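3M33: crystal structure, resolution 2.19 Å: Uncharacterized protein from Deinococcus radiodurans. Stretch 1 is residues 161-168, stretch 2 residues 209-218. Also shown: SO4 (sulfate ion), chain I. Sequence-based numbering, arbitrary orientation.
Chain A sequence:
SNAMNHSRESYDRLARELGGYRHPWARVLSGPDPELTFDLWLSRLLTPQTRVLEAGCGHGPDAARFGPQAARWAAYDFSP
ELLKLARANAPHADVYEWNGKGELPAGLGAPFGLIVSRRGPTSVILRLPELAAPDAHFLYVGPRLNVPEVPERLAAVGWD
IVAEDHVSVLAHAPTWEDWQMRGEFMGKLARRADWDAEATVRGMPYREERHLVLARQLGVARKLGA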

# COMPACT_ATOMS: atom_id res chain seq x y z
N ILE A 161 -6.67 -3.73 -17.25
CA ILE A 161 -5.31 -3.51 -16.78
C ILE A 161 -4.50 -2.88 -17.91
O ILE A 161 -4.47 -3.40 -19.02
CB ILE A 161 -4.68 -4.81 -16.29
CG1 ILE A 161 -5.38 -5.29 -15.02
CG2 ILE A 161 -3.19 -4.62 -16.02
CD1 ILE A 161 -4.91 -6.64 -14.54
N VAL A 162 -3.86 -1.75 -17.65
CA VAL A 162 -3.03 -1.14 -18.68
C VAL A 162 -1.53 -1.34 -18.40
O VAL A 162 -0.72 -1.26 -19.30
CB VAL A 162 -3.38 0.35 -18.93
CG1 VAL A 162 -4.86 0.50 -19.29
CG2 VAL A 162 -3.04 1.20 -17.75
N ALA A 163 -1.17 -1.64 -17.16
CA ALA A 163 0.22 -1.93 -16.84
C ALA A 163 0.29 -2.84 -15.63
O ALA A 163 -0.46 -2.67 -14.67
CB ALA A 163 1.00 -0.66 -16.56
N GLU A 164 1.23 -3.78 -15.66
CA GLU A 164 1.34 -4.73 -14.59
C GLU A 164 2.78 -5.19 -14.44
O GLU A 164 3.43 -5.51 -15.43
CB GLU A 164 0.41 -5.91 -14.87
CG GLU A 164 0.40 -6.96 -13.79
CD GLU A 164 -0.73 -7.98 -13.99
OE1 GLU A 164 -1.16 -8.19 -15.15
OE2 GLU A 164 -1.18 -8.57 -12.99
N ASP A 165 3.28 -5.23 -13.21
CA ASP A 165 4.66 -5.59 -12.91
C ASP A 165 4.69 -6.63 -11.80
O ASP A 165 4.05 -6.43 -10.78
CB ASP A 165 5.38 -4.39 -12.33
CG ASP A 165 6.30 -3.74 -13.29
OD1 ASP A 165 7.47 -3.52 -12.90
OD2 ASP A 165 5.84 -3.45 -14.42
N HIS A 166 5.49 -7.69 -11.98
CA HIS A 166 5.74 -8.65 -10.92
C HIS A 166 7.20 -8.52 -10.57
O HIS A 166 8.07 -8.92 -11.35
CB HIS A 166 5.39 -10.08 -11.39
CG HIS A 166 3.95 -10.26 -11.75
ND1 HIS A 166 2.94 -10.30 -10.81
CD2 HIS A 166 3.34 -10.41 -12.95
CE1 HIS A 166 1.78 -10.46 -11.41
NE2 HIS A 166 1.99 -10.53 -12.71
N VAL A 167 7.46 -7.94 -9.40
CA VAL A 167 8.80 -7.52 -9.00
C VAL A 167 9.31 -8.37 -7.84
O VAL A 167 8.55 -8.70 -6.92
CB VAL A 167 8.78 -6.06 -8.48
CG1 VAL A 167 10.20 -5.53 -8.35
CG2 VAL A 167 7.97 -5.18 -9.40
N SER A 168 10.60 -8.68 -7.87
CA SER A 168 11.18 -9.55 -6.84
C SER A 168 12.62 -9.09 -6.58
O SER A 168 13.39 -8.96 -7.50
CB SER A 168 11.18 -11.00 -7.32
OG SER A 168 11.75 -11.87 -6.36
S SO4 I . 11.29 -3.37 1.90
O1 SO4 I . 10.87 -1.98 1.70
O2 SO4 I . 10.29 -4.11 2.67
O3 SO4 I . 11.47 -4.00 0.60
O4 SO4 I . 12.54 -3.39 2.65
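Stretch 2 (209-218) ERHLVLARQL

Stretch 2 lies beside stretch 1 as its antiparallel neighbour in a β-sheet. Residues 209-216 are extended throughout, their N-to-C direction makes 165° with that of 161-168, and the strand axes approach to 4.5 Å. The register runs Ser168 with Glu209, Val167 with Arg210, His166 with His211, Asp165 with Leu212, Glu164 with Val213 and Ala163 with Leu214.

The backbone pays its polar debts in reciprocal pairs at every second residue. Val167 N reaches Arg210 O at 2.9 Å, and Arg210 N returns to Val167 O at 2.8 Å. Asp165 N to Leu212 O is 3.0 Å, with Leu212 N to Asp165 O at 2.9 Å. Leu214 N then meets Ala163 O at 2.9 Å, almost straight at 177°. Between these pairs, CA-H groups lean on the same carbonyls, as in Glu164 CA to Leu212 O, 3.2 Å.

At Val162 the rule changes. Its phi/psi of -105/-20 leaves the extended region and makes a β-bulge, so that two consecutive amides converge on one acceptor: Leu214 O takes Val162 N at 2.8 Å and Ala163 N at 3.2 Å. The extra residue shifts the register by one, and Ile161 comes to face Ala215, CA to CA 4.1 Å. Val162 points sideways, yet its CG2 still packs against Leu214 CG at 3.7 Å.

Side chains divide by face. With Ala163, Asp165 and Val167 go Leu214, Leu212 and Arg210. Here the cross-strand contact is largely carbon: Ala163 CB lies 4.0 Å from Leu214 CB, and Val167 CG2 sits 3.8 Å from Leu212 CD1, a diagonal contact. Arg210 starts on this face but its end leads away; NH1 turns back to its neighbour's carbonyl, Glu209 O, at 2.9 Å, NE is satisfied elsewhere in the structure, and NH2 makes a weak hydrogen bond to sulfate O2 at 3.2 Å.

The other face carries the polar side-chain pairings. His211 NE2 donates to Glu164 OE2 at 2.7 Å and 163°, the carboxylate lying at the edge of the imidazole, near its plane. That leaves a ring face for His166, whose ring stacks with an offset, centroids 4.4 Å apart and planes at 25°. ND1 of each histidine is hydrogen-bonded elsewhere in the structure. At the Ser168-Glu209 pair, Ser168 OG donates to Glu209 OE2 at 2.8 Å. In design terms, backbone pairing sets the register, a bulge resets it, and on the face of Glu164, His166 and Ser168 the polar side chains pair across the strands.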

# COMPACT_ATOMS: atom_id res chain seq x y z
N GLU A 209 8.89 -9.16 -2.62
CA GLU A 209 8.18 -9.20 -3.89
C GLU A 209 6.97 -8.28 -3.91
O GLU A 209 6.31 -8.09 -2.89
CB GLU A 209 7.80 -10.65 -4.24
CG GLU A 209 8.97 -11.59 -4.06
CD GLU A 209 8.77 -12.96 -4.68
OE1 GLU A 209 7.72 -13.59 -4.43
OE2 GLU A 209 9.66 -13.40 -5.43
N ARG A 210 6.67 -7.70 -5.07
CA ARG A 210 5.55 -6.78 -5.19
C ARG A 210 4.78 -7.02 -6.48
O ARG A 210 5.35 -7.46 -7.47
CB ARG A 210 6.03 -5.33 -5.14
CG ARG A 210 6.84 -4.97 -3.91
CD ARG A 210 5.98 -4.75 -2.65
NE ARG A 210 6.81 -4.24 -1.56
CZ ARG A 210 7.56 -5.02 -0.78
NH1 ARG A 210 7.56 -6.33 -0.98
NH2 ARG A 210 8.33 -4.49 0.17
N HIS A 211 3.49 -6.71 -6.46
CA HIS A 211 2.64 -6.83 -7.64
C HIS A 211 2.04 -5.46 -7.94
O HIS A 211 1.17 -5.00 -7.20
CB HIS A 211 1.50 -7.82 -7.34
CG HIS A 211 0.59 -8.09 -8.50
ND1 HIS A 211 -0.61 -8.75 -8.35
CD2 HIS A 211 0.72 -7.82 -9.82
CE1 HIS A 211 -1.19 -8.87 -9.53
NE2 HIS A 211 -0.41 -8.30 -10.44
N LEU A 212 2.50 -4.81 -9.00
CA LEU A 212 1.98 -3.48 -9.35
C LEU A 212 0.91 -3.59 -10.41
O LEU A 212 1.08 -4.33 -11.39
CB LEU A 212 3.09 -2.59 -9.90
CG LEU A 212 4.16 -1.98 -9.02
CD1 LEU A 212 5.00 -3.05 -8.35
CD2 LEU A 212 5.05 -1.06 -9.86
N VAL A 213 -0.17 -2.84 -10.25
CA VAL A 213 -1.27 -2.88 -11.20
C VAL A 213 -1.77 -1.46 -11.45
O VAL A 213 -2.11 -0.74 -10.52
CB VAL A 213 -2.45 -3.76 -10.68
CG1 VAL A 213 -3.65 -3.68 -11.60
CG2 VAL A 213 -2.02 -5.21 -10.53
N LEU A 214 -1.80 -1.07 -12.72
CA LEU A 214 -2.46 0.16 -13.12
C LEU A 214 -3.61 -0.25 -14.03
O LEU A 214 -3.42 -1.01 -14.98
CB LEU A 214 -1.48 1.06 -13.88
CG LEU A 214 -2.02 2.39 -14.43
CD1 LEU A 214 -2.45 3.26 -13.27
CD2 LEU A 214 -0.96 3.10 -15.25
N ALA A 215 -4.81 0.23 -13.72
CA ALA A 215 -5.99 -0.17 -14.48
C ALA A 215 -6.83 1.06 -14.83
O ALA A 215 -6.69 2.12 -14.22
CB ALA A 215 -6.82 -1.15 -13.66
N ARG A 216 -7.71 0.90 -15.81
CA ARG A 216 -8.62 1.97 -16.16
C ARG A 216 -9.77 1.36 -16.97
O ARG A 216 -9.63 0.27 -17.53
CB ARG A 216 -7.88 3.05 -16.94
CG ARG A 216 -8.50 3.45 -18.25
CD ARG A 216 -7.47 4.12 -19.17
NE ARG A 216 -7.35 5.55 -18.92
CZ ARG A 216 -6.52 6.35 -19.58
NH1 ARG A 216 -5.73 5.85 -20.52
NH2 ARG A 216 -6.47 7.65 -19.30
N GLN A 217 -10.92 2.03 -16.99
CA GLN A 217 -11.99 1.51 -17.81
C GLN A 217 -11.91 2.13 -19.20
O GLN A 217 -12.21 3.31 -19.37
CB GLN A 217 -13.36 1.77 -17.20
CG GLN A 217 -14.45 1.03 -17.95
CD GLN A 217 -15.78 1.08 -17.23
OE1 GLN A 217 -16.29 2.16 -16.91
NE2 GLN A 217 -16.35 -0.09 -16.98
N LEU A 218 -11.47 1.34 -20.17
CA LEU A 218 -11.36 1.79 -21.55
C LEU A 218 -12.72 1.65 -22.24
O LEU A 218 -13.11 2.50 -23.03
CB LEU A 218 -10.31 0.97 -22.29
CG LEU A 218 -8.89 0.93 -21.71
CD1 LEU A 218 -8.15 -0.30 -22.18
CD2 LEU A 218 -8.13 2.19 -22.09